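Local coordinates for penicillin-binding protein 2B (Streptococcus pneumoniae, PDB 2WAD), which binds penicillin and is thought to act as a transpeptidase that cross-links peptides of adjacent glycan strands in peripheral peptidoglycan synthesis, at residues Lys325-Ser330 / Gly662-Arg667; Gly342-Ala347 / Asn380-Gly385; Gly360-Leu365 / Thr371-Gly376. All blocks are in the same frame, centred on the assembly; numbering follows the deposited sequence.

Contact 1. Residues Lys325-Ser330 / Gly662-Arg667; sequences KSYFNS and GPAIAR. Unlike the reference sequence in segment 662-667: Ala664 (reference Ser).
Ile665 lays its CG1 methylene over the middle of the Tyr327 ring, and this CH-pi contact is the tight part of the pairing. CG1 sits 3.6 Å from the ring centroid, and the line between them leans only 12° from the ring normal, so the carbon is almost straight above the centre. The isoleucine's chi1 of -63° puts CG1 beside its own backbone N and turns that branch toward the tyrosine, with CD1 continuing back over the root of the ring, 4.0 Å from both Tyr327 CG and Tyr327 CB. The two side chains lie alongside each other, running opposite ways. At the far end of the ring the packing is looser: a lone methyl, Ala664 CB, approaches obliquely, 4.3 Å from Tyr327 CZ.

Beyond the methyl the character changes to polar and wet. Tyr327 OH and Arg667 NH2 are 3.8 Å apart, and a water spans them, accepting from Arg667 NH2 at 2.8 Å and donating to Tyr327 OH at 3.2 Å. The water lies at the edge of the guanidinium, in its plane. Neither polar group depends on the water alone: the phenol is also hydrogen-bonded to Asp668, and Arg667 NH1 to the carbonyl of Ala603.

Tyr327, which buries more surface here than any other residue, is the main bridge between two helices whose short segments run nearly antiparallel, at 162°, with axes 11.4 Å apart. They belong to helices 314-334 and 661-676, an early and a late helix of the transpeptidase domain that pack side by side on one face of the central antiparallel sheet, as in the serine beta-lactamase fold. Ile665 also rests on Val649 of strand 645-650, while neighbouring Phe328 reaches across to Leu361 of strand 355-363.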
loop_
_atom_site.group_PDB
_atom_site.type_symbol
_atom_site.label_atom_id
_atom_site.label_comp_id
_atom_site.label_asym_id
_atom_site.label_seq_id
_atom_site.Cartn_x
_atom_site.Cartn_y
_atom_site.Cartn_z
ATOM N N LYS A 325 6.099 -20.205 3.301
ATOM C CA LYS A 325 5.113 -21.182 3.703
ATOM C C LYS A 325 5.785 -22.517 4.077
ATOM O O LYS A 325 5.432 -23.156 5.070
ATOM C CB LYS A 325 4.058 -21.330 2.599
ATOM C CG LYS A 325 2.685 -21.654 3.177
ATOM C CD LYS A 325 1.636 -21.923 2.117
ATOM C CE LYS A 325 0.332 -22.291 2.820
ATOM N NZ LYS A 325 -0.790 -22.539 1.862
ATOM N N SER A 326 6.794 -22.909 3.316
ATOM C CA SER A 326 7.559 -24.100 3.662
ATOM C C SER A 326 8.239 -24.031 5.045
ATOM O O SER A 326 8.020 -24.884 5.917
ATOM C CB SER A 326 8.557 -24.418 2.541
ATOM O OG SER A 326 9.400 -25.472 2.962
ATOM N N TYR A 327 9.049 -22.997 5.265
ATOM C CA TYR A 327 9.616 -22.760 6.581
ATOM C C TYR A 327 8.608 -22.600 7.720
ATOM O O TYR A 327 8.759 -23.187 8.799
ATOM C CB TYR A 327 10.574 -21.557 6.565
ATOM C CG TYR A 327 11.976 -21.848 6.089
ATOM C CD1 TYR A 327 12.962 -22.284 6.976
ATOM C CD2 TYR A 327 12.325 -21.675 4.749
ATOM C CE1 TYR A 327 14.248 -22.525 6.532
ATOM C CE2 TYR A 327 13.605 -21.908 4.305
ATOM C CZ TYR A 327 14.564 -22.333 5.196
ATOM O OH TYR A 327 15.847 -22.552 4.735
ATOM N N PHE A 328 7.574 -21.795 7.533
ATOM C CA PHE A 328 6.629 -21.627 8.649
ATOM C C PHE A 328 5.953 -22.932 9.071
ATOM O O PHE A 328 5.784 -23.162 10.258
ATOM C CB PHE A 328 5.534 -20.580 8.363
ATOM C CG PHE A 328 4.921 -20.007 9.622
ATOM C CD1 PHE A 328 5.493 -18.912 10.256
ATOM C CD2 PHE A 328 3.794 -20.581 10.195
ATOM C CE1 PHE A 328 4.949 -18.389 11.430
ATOM C CE2 PHE A 328 3.232 -20.080 11.369
ATOM C CZ PHE A 328 3.819 -18.977 11.996
ATOM N N ASN A 329 5.516 -23.755 8.117
ATOM C CA ASN A 329 4.909 -25.045 8.461
ATOM C C ASN A 329 5.880 -25.984 9.160
ATOM O O ASN A 329 5.490 -26.706 10.066
ATOM C CB ASN A 329 4.327 -25.744 7.223
ATOM C CG ASN A 329 2.923 -25.257 6.868
ATOM O OD1 ASN A 329 2.034 -25.156 7.723
ATOM N ND2 ASN A 329 2.730 -24.942 5.608
ATOM N N SER A 330 7.143 -25.970 8.747
ATOM C CA SER A 330 8.159 -26.768 9.428
ATOM C C SER A 330 8.277 -26.327 10.887
ATOM O O SER A 330 8.290 -27.153 11.815
ATOM C CB SER A 330 9.501 -26.616 8.697
ATOM O OG SER A 330 10.400 -27.643 9.072
ATOM N N GLY A 662 15.969 -17.765 10.653
ATOM C CA GLY A 662 15.947 -16.420 10.070
ATOM C C GLY A 662 16.989 -16.222 8.984
ATOM O O GLY A 662 16.652 -15.915 7.856
ATOM N N PRO A 663 18.267 -16.383 9.322
ATOM C CA PRO A 663 19.360 -16.282 8.356
ATOM C C PRO A 663 19.198 -17.249 7.182
ATOM O O PRO A 663 19.563 -16.912 6.055
ATOM C CB PRO A 663 20.591 -16.688 9.179
ATOM C CG PRO A 663 20.204 -16.357 10.624
ATOM C CD PRO A 663 18.739 -16.555 10.716
ATOM N N ALA A 664 18.624 -18.428 7.425
ATOM C CA ALA A 664 18.509 -19.441 6.366
ATOM C C ALA A 664 17.428 -19.023 5.373
ATOM O O ALA A 664 17.563 -19.200 4.158
ATOM C CB ALA A 664 18.198 -20.826 6.961
ATOM N N ILE A 665 16.349 -18.449 5.882
ATOM C CA ILE A 665 15.335 -17.884 4.989
ATOM C C ILE A 665 15.920 -16.753 4.145
ATOM O O ILE A 665 15.787 -16.769 2.923
ATOM C CB ILE A 665 14.074 -17.413 5.746
ATOM C CG1 ILE A 665 13.400 -18.607 6.433
ATOM C CG2 ILE A 665 13.098 -16.747 4.779
ATOM C CD1 ILE A 665 12.450 -18.206 7.560
ATOM N N ALA A 666 16.607 -15.811 4.793
ATOM C CA ALA A 666 17.280 -14.701 4.104
ATOM C C ALA A 666 18.221 -15.202 2.996
ATOM O O ALA A 666 18.231 -14.708 1.869
ATOM C CB ALA A 666 18.062 -13.826 5.136
ATOM N N ARG A 667 19.046 -16.181 3.329
ATOM C CA ARG A 667 19.976 -16.778 2.371
ATOM C C ARG A 667 19.232 -17.396 1.204
ATOM O O ARG A 667 19.615 -17.239 0.044
ATOM C CB ARG A 667 20.726 -17.885 3.122
ATOM C CG ARG A 667 21.645 -18.742 2.241
ATOM C CD ARG A 667 22.021 -19.990 3.023
ATOM N NE ARG A 667 20.869 -20.892 3.098
ATOM C CZ ARG A 667 20.663 -21.748 4.089
ATOM N NH1 ARG A 667 21.526 -21.783 5.096
ATOM N NH2 ARG A 667 19.601 -22.553 4.074
HETATM O O HOH W 1 18.263 -24.190 5.952
#

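Contact 2. Residues Gly342-Ala347 / Asn380-Gly385; sequences GVYAVA and NVFVPG
Tyr344 and Phe382 meet through a narrow patch of ring. Phe382 pushes its outermost carbon, CZ, against one side of the tyrosine, where it lies 3.8 Å from both Tyr344 CE2 and Tyr344 CD2. The pair is oblique: the ring planes are inclined at 36° and the centroids stand 5.4 Å apart. The side chains themselves cross at about a right angle, one rising off a strand and the other reaching in from a loop, and the single carbon CZ of Phe382 bears on the CD2-CE2 bond of Tyr344.

Both side chains use the same first torsion, with CG beside the backbone N and opposite the carbonyl carbon (chi1 -65° for Tyr344), and in each case the CB already heads for the other segment. In the next shell, Pro525 at the start of helix 525-536 touches both rings. The tyrosine's hydroxyl is hydrogen-bonded to Asp373 OD2, which settles the far end of that ring. Its backbone is held in the sheet, strand 342-348 pairing with 355-363 on one flank and 645-650 on the other. Phe382 stands in the irregular chain between helices 376-379 and 389-398; a little further along, Pro384 O accepts a hydrogen bond from Asn633 ND2, close before the serine thought to form the acyl-ester, Ser386. A bound zinc ion lies about 6 Å from the Phe382 side chain.

Between the segments the contact is carbon against carbon, with the phenol's polar end turned to a third partner. Such an interface prescribes closeness rather than a bond direction: the rings are placed by carbon contact and by the hydroxyl's bond to Asp373.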
loop_
_atom_site.group_PDB
_atom_site.type_symbol
_atom_site.label_atom_id
_atom_site.label_comp_id
_atom_site.label_asym_id
_atom_site.label_seq_id
_atom_site.Cartn_x
_atom_site.Cartn_y
_atom_site.Cartn_z
ATOM N N GLY A 342 3.138 -15.158 12.381
ATOM C CA GLY A 342 3.346 -15.337 10.948
ATOM C C GLY A 342 4.784 -15.030 10.586
ATOM O O GLY A 342 5.601 -14.945 11.473
ATOM N N VAL A 343 5.089 -14.879 9.301
ATOM C CA VAL A 343 6.467 -14.637 8.900
ATOM C C VAL A 343 6.399 -13.708 7.686
ATOM O O VAL A 343 5.460 -13.827 6.892
ATOM C CB VAL A 343 7.204 -15.971 8.592
ATOM C CG1 VAL A 343 6.495 -16.687 7.471
ATOM C CG2 VAL A 343 8.699 -15.722 8.212
ATOM N N TYR A 344 7.343 -12.770 7.580
ATOM C CA TYR A 344 7.290 -11.717 6.566
ATOM C C TYR A 344 8.694 -11.505 5.998
ATOM O O TYR A 344 9.671 -11.642 6.727
ATOM C CB TYR A 344 6.763 -10.404 7.203
ATOM C CG TYR A 344 5.331 -10.574 7.659
ATOM C CD1 TYR A 344 4.265 -10.239 6.823
ATOM C CD2 TYR A 344 5.047 -11.141 8.891
ATOM C CE1 TYR A 344 2.951 -10.443 7.209
ATOM C CE2 TYR A 344 3.727 -11.373 9.281
ATOM C CZ TYR A 344 2.689 -11.027 8.433
ATOM O OH TYR A 344 1.390 -11.261 8.814
ATOM N N ALA A 345 8.786 -11.173 4.712
ATOM C CA ALA A 345 10.047 -10.937 4.038
ATOM C C ALA A 345 9.804 -9.867 3.000
ATOM O O ALA A 345 8.786 -9.898 2.323
ATOM C CB ALA A 345 10.565 -12.197 3.341
ATOM N N VAL A 346 10.753 -8.950 2.868
ATOM C CA VAL A 346 10.706 -7.904 1.858
ATOM C C VAL A 346 12.119 -7.878 1.297
ATOM O O VAL A 346 13.102 -7.844 2.048
ATOM C CB VAL A 346 10.393 -6.482 2.464
ATOM C CG1 VAL A 346 10.617 -5.373 1.416
ATOM C CG2 VAL A 346 8.970 -6.385 2.965
ATOM N N ALA A 347 12.211 -7.949 -0.023
ATOM C CA ALA A 347 13.486 -7.841 -0.718
ATOM C C ALA A 347 13.466 -6.564 -1.548
ATOM O O ALA A 347 12.487 -6.305 -2.266
ATOM C CB ALA A 347 13.662 -9.065 -1.682
ATOM N N ASN A 380 1.908 -3.987 9.540
ATOM C CA ASN A 380 2.033 -4.560 10.871
ATOM C C ASN A 380 3.424 -4.374 11.445
ATOM O O ASN A 380 4.390 -4.255 10.703
ATOM C CB ASN A 380 1.689 -6.049 10.850
ATOM C CG ASN A 380 0.229 -6.284 10.505
ATOM O OD1 ASN A 380 -0.673 -5.905 11.254
ATOM N ND2 ASN A 380 -0.012 -6.900 9.372
ATOM N N VAL A 381 3.528 -4.342 12.770
ATOM C CA VAL A 381 4.787 -3.958 13.389
ATOM C C VAL A 381 5.267 -5.039 14.348
ATOM O O VAL A 381 4.450 -5.762 14.902
ATOM C CB VAL A 381 4.666 -2.575 14.103
ATOM C CG1 VAL A 381 4.208 -1.497 13.113
ATOM C CG2 VAL A 381 3.719 -2.659 15.281
ATOM N N PHE A 382 6.583 -5.131 14.544
ATOM C CA PHE A 382 7.209 -6.226 15.281
ATOM C C PHE A 382 8.421 -5.709 16.034
ATOM O O PHE A 382 9.092 -4.783 15.554
ATOM C CB PHE A 382 7.640 -7.346 14.321
ATOM C CG PHE A 382 6.548 -7.787 13.376
ATOM C CD1 PHE A 382 5.654 -8.795 13.732
ATOM C CD2 PHE A 382 6.391 -7.159 12.152
ATOM C CE1 PHE A 382 4.636 -9.180 12.868
ATOM C CE2 PHE A 382 5.371 -7.540 11.274
ATOM C CZ PHE A 382 4.497 -8.542 11.625
ATOM N N VAL A 383 8.716 -6.306 17.189
ATOM C CA VAL A 383 9.976 -6.019 17.861
ATOM C C VAL A 383 11.082 -6.514 16.948
ATOM O O VAL A 383 11.031 -7.620 16.444
ATOM C CB VAL A 383 10.139 -6.599 19.297
ATOM C CG1 VAL A 383 8.859 -6.585 20.118
ATOM C CG2 VAL A 383 10.813 -7.943 19.302
ATOM N N PRO A 384 12.074 -5.667 16.683
ATOM C CA PRO A 384 13.031 -6.000 15.630
ATOM C C PRO A 384 14.218 -6.819 16.137
ATOM O O PRO A 384 14.829 -7.531 15.357
ATOM C CB PRO A 384 13.470 -4.630 15.141
ATOM C CG PRO A 384 13.375 -3.762 16.397
ATOM C CD PRO A 384 12.219 -4.291 17.182
ATOM N N GLY A 385 14.504 -6.747 17.433
ATOM C CA GLY A 385 15.628 -7.446 18.037
ATOM C C GLY A 385 16.972 -6.961 17.514
ATOM O O GLY A 385 17.096 -5.815 17.052
#

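Contact 3. Residues Gly360-Leu365 / Thr371-Gly376; sequences GLKHDL and TPDSLG. Unlike the reference sequence in segment 360-365: Leu361 (reference Ile).
Gly360 receives the closing bond of the strand pair: its O accepts from Asp373 N at 2.7 Å, the donor standing 55° out of the carbonyl plane. Having no side chain, the glycine lets the Asp373 backbone draw in closely, CA to CA 4.5 Å. Gly360 N donates to a water that also joins Ser374 OG.

Leu361 forms a non-hydrogen-bonded antiparallel pair with Pro372. With CG opposite the backbone N (chi1 -168°), CD1 leans across onto Thr371 O, 3.6 Å away. This is a beta hairpin, whose returning strand 370-372 lies at the edge of the domain's antiparallel sheet; past it, a type I turn from Asp373 to Gly376 leads into helix 376-379.

Lys362 and Thr371 are the hydrogen-bonded pair. Lys362 N meets Thr371 O at 2.7 Å, nearly straight at 174°, and Thr371 N returns a bond to Lys362 O at 2.9 Å. Their side chains run alongside each other, Lys362 CB 3.7 Å from Thr371 OG1. Lys362 CB also rests on Asp373 CB, but the ammonium bends away, leaving Lys362 NZ 6.1 Å from Asp373 OD2, which is hydrogen-bonded instead to Tyr344 OH.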
loop_
_atom_site.group_PDB
_atom_site.type_symbol
_atom_site.label_atom_id
_atom_site.label_comp_id
_atom_site.label_asym_id
_atom_site.label_seq_id
_atom_site.Cartn_x
_atom_site.Cartn_y
_atom_site.Cartn_z
ATOM N N GLY A 360 4.128 -12.088 2.858
ATOM C CA GLY A 360 3.781 -12.286 4.256
ATOM C C GLY A 360 2.823 -13.449 4.418
ATOM O O GLY A 360 1.991 -13.716 3.549
ATOM N N LEU A 361 2.962 -14.163 5.527
ATOM C CA LEU A 361 2.082 -15.288 5.800
ATOM C C LEU A 361 1.578 -15.054 7.201
ATOM O O LEU A 361 2.366 -14.905 8.118
ATOM C CB LEU A 361 2.853 -16.606 5.749
ATOM C CG LEU A 361 1.996 -17.874 5.738
ATOM C CD1 LEU A 361 1.011 -17.874 4.593
ATOM C CD2 LEU A 361 2.867 -19.118 5.707
ATOM N N LYS A 362 0.264 -15.001 7.360
ATOM C CA LYS A 362 -0.320 -14.662 8.633
ATOM C C LYS A 362 -0.779 -15.944 9.286
ATOM O O LYS A 362 -1.411 -16.796 8.649
ATOM C CB LYS A 362 -1.500 -13.721 8.407
ATOM C CG LYS A 362 -2.174 -13.271 9.671
ATOM C CD LYS A 362 -3.360 -12.400 9.273
ATOM C CE LYS A 362 -3.905 -11.620 10.462
ATOM N NZ LYS A 362 -4.407 -12.553 11.496
ATOM N N HIS A 363 -0.429 -16.085 10.560
ATOM C CA HIS A 363 -0.843 -17.233 11.348
ATOM C C HIS A 363 -1.784 -16.771 12.458
ATOM O O HIS A 363 -1.350 -16.150 13.435
ATOM C CB HIS A 363 0.384 -17.971 11.931
ATOM C CG HIS A 363 0.041 -19.111 12.843
ATOM N ND1 HIS A 363 0.582 -19.256 14.101
ATOM C CD2 HIS A 363 -0.805 -20.159 12.679
ATOM C CE1 HIS A 363 0.085 -20.339 14.675
ATOM N NE2 HIS A 363 -0.757 -20.909 13.830
ATOM N N ASP A 364 -3.061 -17.119 12.312
ATOM C CA ASP A 364 -4.123 -16.770 13.260
ATOM C C ASP A 364 -3.973 -17.525 14.569
ATOM O O ASP A 364 -4.061 -18.762 14.586
ATOM C CB ASP A 364 -5.464 -17.179 12.640
ATOM C CG ASP A 364 -6.648 -16.489 13.292
ATOM O OD1 ASP A 364 -6.762 -16.537 14.535
ATOM O OD2 ASP A 364 -7.457 -15.892 12.548
ATOM N N LEU A 365 -3.782 -16.797 15.668
ATOM C CA LEU A 365 -3.515 -17.440 16.948
ATOM C C LEU A 365 -4.779 -18.002 17.597
ATOM O O LEU A 365 -4.698 -18.655 18.632
ATOM C CB LEU A 365 -2.782 -16.509 17.922
ATOM C CG LEU A 365 -1.473 -15.911 17.419
ATOM C CD1 LEU A 365 -0.791 -15.170 18.557
ATOM C CD2 LEU A 365 -0.581 -17.052 16.914
ATOM N N THR A 371 -2.871 -17.526 6.193
ATOM C CA THR A 371 -3.390 -16.765 5.063
ATOM C C THR A 371 -2.289 -15.851 4.511
ATOM O O THR A 371 -1.425 -15.377 5.252
ATOM C CB THR A 371 -4.660 -15.948 5.436
ATOM O OG1 THR A 371 -4.383 -15.062 6.533
ATOM C CG2 THR A 371 -5.769 -16.876 5.876
ATOM N N PRO A 372 -2.276 -15.665 3.186
ATOM C CA PRO A 372 -1.350 -14.724 2.578
ATOM C C PRO A 372 -1.573 -13.334 3.140
ATOM O O PRO A 372 -2.717 -12.946 3.370
ATOM C CB PRO A 372 -1.732 -14.749 1.097
ATOM C CG PRO A 372 -2.924 -15.675 0.969
ATOM C CD PRO A 372 -2.923 -16.536 2.188
ATOM N N ASP A 373 -0.487 -12.596 3.361
ATOM C CA ASP A 373 -0.582 -11.303 4.020
ATOM C C ASP A 373 0.502 -10.344 3.551
ATOM O O ASP A 373 1.189 -9.731 4.371
ATOM C CB ASP A 373 -0.522 -11.482 5.540
ATOM C CG ASP A 373 -0.878 -10.202 6.299
ATOM O OD1 ASP A 373 -1.544 -9.328 5.704
ATOM O OD2 ASP A 373 -0.478 -10.066 7.482
ATOM N N SER A 374 0.641 -10.208 2.238
ATOM C CA SER A 374 1.650 -9.330 1.650
ATOM C C SER A 374 1.604 -7.915 2.213
ATOM O O SER A 374 2.646 -7.315 2.415
ATOM C CB SER A 374 1.434 -9.263 0.142
ATOM O OG SER A 374 1.462 -10.589 -0.367
ATOM N N LEU A 375 0.407 -7.376 2.454
ATOM C CA LEU A 375 0.261 -6.008 2.987
ATOM C C LEU A 375 0.767 -5.925 4.412
ATOM O O LEU A 375 1.041 -4.834 4.897
ATOM C CB LEU A 375 -1.189 -5.526 2.924
ATOM C CG LEU A 375 -1.701 -5.389 1.481
ATOM C CD1 LEU A 375 -3.191 -5.136 1.471
ATOM C CD2 LEU A 375 -0.926 -4.323 0.680
ATOM N N GLY A 376 0.941 -7.068 5.074
ATOM C CA GLY A 376 1.543 -7.072 6.409
ATOM C C GLY A 376 2.905 -6.409 6.451
ATOM O O GLY A 376 3.316 -5.859 7.481
HETATM O O HOH W 2 2.626 -12.730 0.260
HETATM O O HOH W 3 -4.718 -16.040 8.767
#

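Overall arrangement
The three contacts lie along the part of the transpeptidase domain's sheet formed by strands 370-372, 355-363, 342-348 and 645-650, with centres 11 Å (contacts 2 and 3) to 15 Å (contacts 1 and 3) apart. Contacts 2 and 3 use neighbouring strands, 342-348 and 355-363, joined by Val343 O and Leu361 N at 2.9 Å. Phe328, on the helix of contact 1, packs on both: its CE1 is 3.5 Å from Gly342 C, and its CZ 3.6 Å from His363 CB. Along the chain they are nested, contact 3 inside contact 2 inside contact 1. Segment 380-385 leads directly into Ser386, the probable acyl-ester serine; contact 1 lies on the face covered by helices 314-334 and 661-676, and contact 3 at the edge strand.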